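Local coordinates for putative enoyl-CoA hydratase/isomerase (Acinetobacter baumannii, PDB 3FDU), which probably acts on acyl-CoA thioesters as an enoyl-CoA hydratase or isomerase of the crotonase superfamily, at residues 4-18 / 30-44. The protein carries 4 engineered substitutions. Numbering follows the deposited sequence.
Engineered in segment 4-18: P5 (natural residue Gln), N8 (natural residue Gln).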
loop_
_atom_site.group_PDB
_atom_site.type_symbol
_atom_site.label_atom_id
_atom_site.label_comp_id
_atom_site.label_asym_id
_atom_site.label_seq_id
_atom_site.Cartn_x
_atom_site.Cartn_y
_atom_site.Cartn_z
ATOM N N HIS A 4 -19.731 10.043 31.804
ATOM C CA HIS A 4 -19.335 8.697 32.239
ATOM C C HIS A 4 -17.916 8.752 32.715
ATOM O O HIS A 4 -17.158 9.607 32.297
ATOM C CB HIS A 4 -19.425 7.683 31.085
ATOM C CG HIS A 4 -20.816 7.479 30.571
ATOM N ND1 HIS A 4 -21.804 6.882 31.328
ATOM C CD2 HIS A 4 -21.386 7.792 29.382
ATOM C CE1 HIS A 4 -22.925 6.832 30.624
ATOM N NE2 HIS A 4 -22.698 7.372 29.440
ATOM N N PRO A 5 -17.543 7.842 33.604
ATOM C CA PRO A 5 -16.166 7.857 34.066
ATOM C C PRO A 5 -15.247 7.361 32.931
ATOM O O PRO A 5 -15.738 6.759 31.996
ATOM C CB PRO A 5 -16.181 6.838 35.204
ATOM C CG PRO A 5 -17.303 5.867 34.817
ATOM C CD PRO A 5 -18.331 6.718 34.140
ATOM N N HIS A 6 -13.948 7.655 33.023
ATOM C CA HIS A 6 -12.900 7.093 32.151
ATOM C C HIS A 6 -12.857 7.677 30.766
ATOM O O HIS A 6 -12.169 7.176 29.891
ATOM C CB HIS A 6 -13.000 5.568 32.107
ATOM C CG HIS A 6 -12.868 4.933 33.454
ATOM N ND1 HIS A 6 -13.539 3.779 33.807
ATOM C CD2 HIS A 6 -12.165 5.308 34.549
ATOM C CE1 HIS A 6 -13.254 3.470 35.063
ATOM N NE2 HIS A 6 -12.418 4.376 35.533
ATOM N N LEU A 7 -13.577 8.766 30.570
ATOM C CA LEU A 7 -13.581 9.450 29.278
ATOM C C LEU A 7 -13.891 10.927 29.487
ATOM O O LEU A 7 -15.013 11.295 29.888
ATOM C CB LEU A 7 -14.623 8.806 28.341
ATOM C CG LEU A 7 -14.749 9.454 26.945
ATOM C CD1 LEU A 7 -13.416 9.487 26.194
ATOM C CD2 LEU A 7 -15.851 8.820 26.085
ATOM N N ASN A 8 -12.903 11.781 29.254
ATOM C CA ASN A 8 -13.074 13.200 29.465
ATOM C C ASN A 8 -13.341 13.869 28.113
ATOM O O ASN A 8 -12.663 13.534 27.145
ATOM C CB ASN A 8 -11.778 13.810 30.015
ATOM C CG ASN A 8 -11.287 13.131 31.287
ATOM O OD1 ASN A 8 -12.085 12.844 32.221
ATOM N ND2 ASN A 8 -9.958 12.897 31.360
ATOM N N ALA A 9 -14.257 14.828 28.044
ATOM C CA ALA A 9 -14.538 15.484 26.774
ATOM C C ALA A 9 -14.387 16.958 26.978
ATOM O O ALA A 9 -14.807 17.495 28.020
ATOM C CB ALA A 9 -15.936 15.142 26.286
ATOM N N ASN A 10 -13.731 17.610 26.032
ATOM C CA ASN A 10 -13.529 19.062 26.075
ATOM C C ASN A 10 -13.771 19.570 24.665
ATOM O O ASN A 10 -13.281 18.982 23.691
ATOM C CB ASN A 10 -12.088 19.420 26.478
ATOM C CG ASN A 10 -11.805 20.946 26.410
ATOM O OD1 ASN A 10 -12.216 21.696 27.304
ATOM N ND2 ASN A 10 -11.095 21.397 25.360
ATOM N N LEU A 11 -14.559 20.632 24.554
ATOM C CA LEU A 11 -14.811 21.247 23.290
ATOM C C LEU A 11 -14.391 22.708 23.375
ATOM O O LEU A 11 -14.905 23.484 24.206
ATOM C CB LEU A 11 -16.288 21.119 22.926
ATOM C CG LEU A 11 -16.775 21.907 21.711
ATOM C CD1 LEU A 11 -15.958 21.593 20.442
ATOM C CD2 LEU A 11 -18.243 21.610 21.505
ATOM N N GLU A 12 -13.444 23.080 22.536
ATOM C CA GLU A 12 -13.010 24.466 22.479
ATOM C C GLU A 12 -12.602 24.838 21.068
ATOM O O GLU A 12 -11.856 24.098 20.408
ATOM C CB GLU A 12 -11.868 24.705 23.481
ATOM C CG GLU A 12 -10.901 25.810 23.062
ATOM C CD GLU A 12 -10.086 26.346 24.235
ATOM O OE1 GLU A 12 -10.126 25.721 25.318
ATOM O OE2 GLU A 12 -9.411 27.394 24.078
ATOM N N GLY A 13 -13.090 25.987 20.598
ATOM C CA GLY A 13 -12.764 26.477 19.255
ATOM C C GLY A 13 -13.005 25.448 18.143
ATOM O O GLY A 13 -12.203 25.362 17.197
ATOM N N GLY A 14 -14.100 24.687 18.249
ATOM C CA GLY A 14 -14.480 23.666 17.256
ATOM C C GLY A 14 -13.692 22.344 17.354
ATOM O O GLY A 14 -13.957 21.393 16.591
ATOM N N VAL A 15 -12.727 22.290 18.279
ATOM C CA VAL A 15 -11.957 21.058 18.528
ATOM C C VAL A 15 -12.485 20.226 19.703
ATOM O O VAL A 15 -12.470 20.671 20.865
ATOM C CB VAL A 15 -10.465 21.341 18.791
ATOM C CG1 VAL A 15 -9.751 20.024 18.995
ATOM C CG2 VAL A 15 -9.807 22.127 17.611
ATOM N N LEU A 16 -12.971 19.035 19.406
ATOM C CA LEU A 16 -13.453 18.145 20.462
ATOM C C LEU A 16 -12.323 17.188 20.842
ATOM O O LEU A 16 -11.831 16.442 19.980
ATOM C CB LEU A 16 -14.673 17.364 19.989
ATOM C CG LEU A 16 -14.996 16.174 20.913
ATOM C CD1 LEU A 16 -15.275 16.589 22.365
ATOM C CD2 LEU A 16 -16.212 15.330 20.379
ATOM N N THR A 17 -11.856 17.238 22.088
ATOM C CA THR A 17 -10.767 16.345 22.506
ATOM C C THR A 17 -11.397 15.290 23.382
ATOM O O THR A 17 -12.052 15.618 24.394
ATOM C CB THR A 17 -9.595 17.071 23.270
ATOM O OG1 THR A 17 -9.038 18.111 22.457
ATOM C CG2 THR A 17 -8.435 16.087 23.647
ATOM N N LEU A 18 -11.268 14.031 22.966
ATOM C CA LEU A 18 -11.772 12.901 23.749
ATOM C C LEU A 18 -10.572 12.195 24.369
ATOM O O LEU A 18 -9.692 11.684 23.672
ATOM C CB LEU A 18 -12.578 11.925 22.886
ATOM C CG LEU A 18 -13.927 12.483 22.366
ATOM C CD1 LEU A 18 -14.613 11.540 21.412
ATOM C CD2 LEU A 18 -14.825 12.764 23.567
ATOM N N TYR A 30 -13.163 -1.713 28.504
ATOM C CA TYR A 30 -14.208 -2.696 28.794
ATOM C C TYR A 30 -15.453 -2.412 27.946
ATOM O O TYR A 30 -15.603 -1.315 27.408
ATOM C CB TYR A 30 -14.522 -2.716 30.311
ATOM C CG TYR A 30 -14.825 -1.344 30.948
ATOM C CD1 TYR A 30 -16.127 -0.901 31.095
ATOM C CD2 TYR A 30 -13.810 -0.530 31.405
ATOM C CE1 TYR A 30 -16.410 0.331 31.677
ATOM C CE2 TYR A 30 -14.080 0.725 31.993
ATOM C CZ TYR A 30 -15.385 1.123 32.135
ATOM O OH TYR A 30 -15.673 2.336 32.710
ATOM N N GLY A 31 -16.357 -3.388 27.867
ATOM C CA GLY A 31 -17.582 -3.329 27.048
ATOM C C GLY A 31 -18.238 -1.966 26.938
ATOM O O GLY A 31 -18.363 -1.376 25.826
ATOM N N GLU A 32 -18.677 -1.455 28.076
ATOM C CA GLU A 32 -19.434 -0.209 28.087
ATOM C C GLU A 32 -18.610 1.053 27.726
ATOM O O GLU A 32 -19.129 2.009 27.178
ATOM C CB GLU A 32 -20.157 -0.048 29.431
ATOM C CG GLU A 32 -21.547 -0.786 29.459
ATOM C CD GLU A 32 -22.600 -0.062 30.301
ATOM O OE1 GLU A 32 -22.469 -0.064 31.546
ATOM O OE2 GLU A 32 -23.555 0.523 29.717
ATOM N N LEU A 33 -17.321 1.034 28.001
ATOM C CA LEU A 33 -16.467 2.165 27.626
ATOM C C LEU A 33 -16.314 2.209 26.101
ATOM O O LEU A 33 -16.388 3.284 25.510
ATOM C CB LEU A 33 -15.112 2.067 28.346
ATOM C CG LEU A 33 -14.031 3.130 28.044
ATOM C CD1 LEU A 33 -14.608 4.545 28.237
ATOM C CD2 LEU A 33 -12.872 2.897 28.990
ATOM N N TYR A 34 -16.151 1.050 25.441
ATOM C CA TYR A 34 -16.194 1.063 23.965
ATOM C C TYR A 34 -17.474 1.807 23.437
ATOM O O TYR A 34 -17.420 2.659 22.515
ATOM C CB TYR A 34 -16.209 -0.345 23.393
ATOM C CG TYR A 34 -14.982 -1.220 23.547
ATOM C CD1 TYR A 34 -13.842 -1.015 22.764
ATOM C CD2 TYR A 34 -14.994 -2.316 24.413
ATOM C CE1 TYR A 34 -12.745 -1.857 22.855
ATOM C CE2 TYR A 34 -13.892 -3.167 24.514
ATOM C CZ TYR A 34 -12.771 -2.918 23.748
ATOM O OH TYR A 34 -11.691 -3.781 23.800
ATOM N N LEU A 35 -18.622 1.505 24.036
ATOM C CA LEU A 35 -19.885 2.133 23.600
ATOM C C LEU A 35 -19.964 3.609 23.908
ATOM O O LEU A 35 -20.526 4.416 23.118
ATOM C CB LEU A 35 -21.072 1.425 24.259
ATOM C CG LEU A 35 -21.126 -0.086 23.985
ATOM C CD1 LEU A 35 -22.345 -0.722 24.676
ATOM C CD2 LEU A 35 -21.168 -0.394 22.458
ATOM N N TRP A 36 -19.457 3.991 25.080
ATOM C CA TRP A 36 -19.439 5.413 25.424
ATOM C C TRP A 36 -18.558 6.165 24.432
ATOM O O TRP A 36 -18.896 7.272 24.022
ATOM C CB TRP A 36 -18.891 5.648 26.839
ATOM C CG TRP A 36 -19.747 4.993 27.883
ATOM C CD1 TRP A 36 -21.063 4.663 27.766
ATOM C CD2 TRP A 36 -19.325 4.538 29.189
ATOM N NE1 TRP A 36 -21.496 4.042 28.926
ATOM C CE2 TRP A 36 -20.457 3.972 29.819
ATOM C CE3 TRP A 36 -18.120 4.591 29.889
ATOM C CZ2 TRP A 36 -20.403 3.423 31.120
ATOM C CZ3 TRP A 36 -18.062 4.071 31.186
ATOM C CH2 TRP A 36 -19.208 3.488 31.785
ATOM N N ILE A 37 -17.396 5.593 24.091
ATOM C CA ILE A 37 -16.563 6.276 23.084
ATOM C C ILE A 37 -17.301 6.353 21.720
ATOM O O ILE A 37 -17.270 7.396 21.028
ATOM C CB ILE A 37 -15.181 5.637 22.918
ATOM C CG1 ILE A 37 -14.395 5.640 24.278
ATOM C CG2 ILE A 37 -14.371 6.460 21.894
ATOM C CD1 ILE A 37 -13.127 4.669 24.245
ATOM N N ALA A 38 -17.921 5.243 21.316
ATOM C CA ALA A 38 -18.696 5.210 20.053
ATOM C C ALA A 38 -19.788 6.254 20.038
ATOM O O ALA A 38 -19.967 6.956 19.039
ATOM C CB ALA A 38 -19.301 3.808 19.823
ATOM N N LYS A 39 -20.527 6.386 21.150
ATOM C CA LYS A 39 -21.604 7.371 21.169
ATOM C C LYS A 39 -21.103 8.778 21.066
ATOM O O LYS A 39 -21.750 9.617 20.406
ATOM C CB LYS A 39 -22.499 7.267 22.411
ATOM C CG LYS A 39 -22.862 5.846 22.779
ATOM C CD LYS A 39 -23.445 5.052 21.621
ATOM C CE LYS A 39 -23.443 3.562 21.949
ATOM N NZ LYS A 39 -22.274 2.952 21.303
ATOM N N ALA A 40 -19.994 9.071 21.758
ATOM C CA ALA A 40 -19.380 10.403 21.665
ATOM C C ALA A 40 -18.955 10.797 20.242
ATOM O O ALA A 40 -19.075 11.977 19.843
ATOM C CB ALA A 40 -18.157 10.534 22.632
ATOM N N LEU A 41 -18.385 9.846 19.509
ATOM C CA LEU A 41 -18.075 10.063 18.086
ATOM C C LEU A 41 -19.361 10.349 17.260
ATOM O O LEU A 41 -19.383 11.232 16.423
ATOM C CB LEU A 41 -17.392 8.821 17.512
ATOM C CG LEU A 41 -15.980 8.627 18.147
ATOM C CD1 LEU A 41 -15.309 7.321 17.733
ATOM C CD2 LEU A 41 -15.098 9.795 17.781
ATOM N N ASP A 42 -20.395 9.555 17.494
ATOM C CA ASP A 42 -21.670 9.709 16.773
ATOM C C ASP A 42 -22.251 11.101 17.074
ATOM O O ASP A 42 -22.609 11.842 16.165
ATOM C CB ASP A 42 -22.638 8.629 17.223
ATOM C CG ASP A 42 -22.229 7.245 16.749
ATOM O OD1 ASP A 42 -21.409 7.125 15.795
ATOM O OD2 ASP A 42 -22.768 6.274 17.312
ATOM N N GLU A 43 -22.323 11.455 18.358
ATOM C CA GLU A 43 -22.809 12.800 18.718
ATOM C C GLU A 43 -21.920 13.946 18.208
ATOM O O GLU A 43 -22.425 14.985 17.766
ATOM C CB GLU A 43 -23.028 12.898 20.232
ATOM C CG GLU A 43 -24.216 12.034 20.722
ATOM C CD GLU A 43 -24.183 11.789 22.246
ATOM O OE1 GLU A 43 -23.183 12.174 22.919
ATOM O OE2 GLU A 43 -25.150 11.178 22.759
ATOM N N ALA A 44 -20.591 13.789 18.278
ATOM C CA ALA A 44 -19.718 14.809 17.703
ATOM C C ALA A 44 -20.051 15.078 16.241
ATOM O O ALA A 44 -19.974 16.211 15.794
ATOM C CB ALA A 44 -18.183 14.421 17.833
#
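H4 and W36 stack face to face where the N-terminal beta hairpin of the crotonase fold meets helix 31-46. This helix follows strand 15-20 in a beta-alpha-beta unit completed by strand 52-57. The H4 imidazole lies over the five-membered ring of W36, with centroids 3.6 Å apart and planes at 1°. H4 CB sits over the six-membered ring in a CH-pi contact, 3.7 Å from its centroid. The H4 side chain therefore spans both rings of the indole on one face. On the opposite face of W36, E32 O of the same helix sits toward the rim. P5, an engineered residue, brings CD to within 4.0 Å of W36 CZ3.

The H6 and Y30 rings meet at their edges, nearly perpendicular, with planes at 85°, and neither lies over the other's face. H6 ND1 and Y30 OH share a 2.8 Å hydrogen bond; either may be the donor. Y30 is the N-cap residue, so this bond ties the start of the helix to the chain entering the hairpin. L33 CB packs over one face of the Y30 ring.

Further along, the contact is apolar. A chi1 of 179° turns the L7 branch away from its own backbone N, and CD2 reaches I37 CG1 at 3.9 Å. L18 comes from the second hairpin strand and also touches V53 and L55 of strand 52-57. Its CD1 rests on A40 CB at 3.9 Å and on L41 CD2 at 4.1 Å.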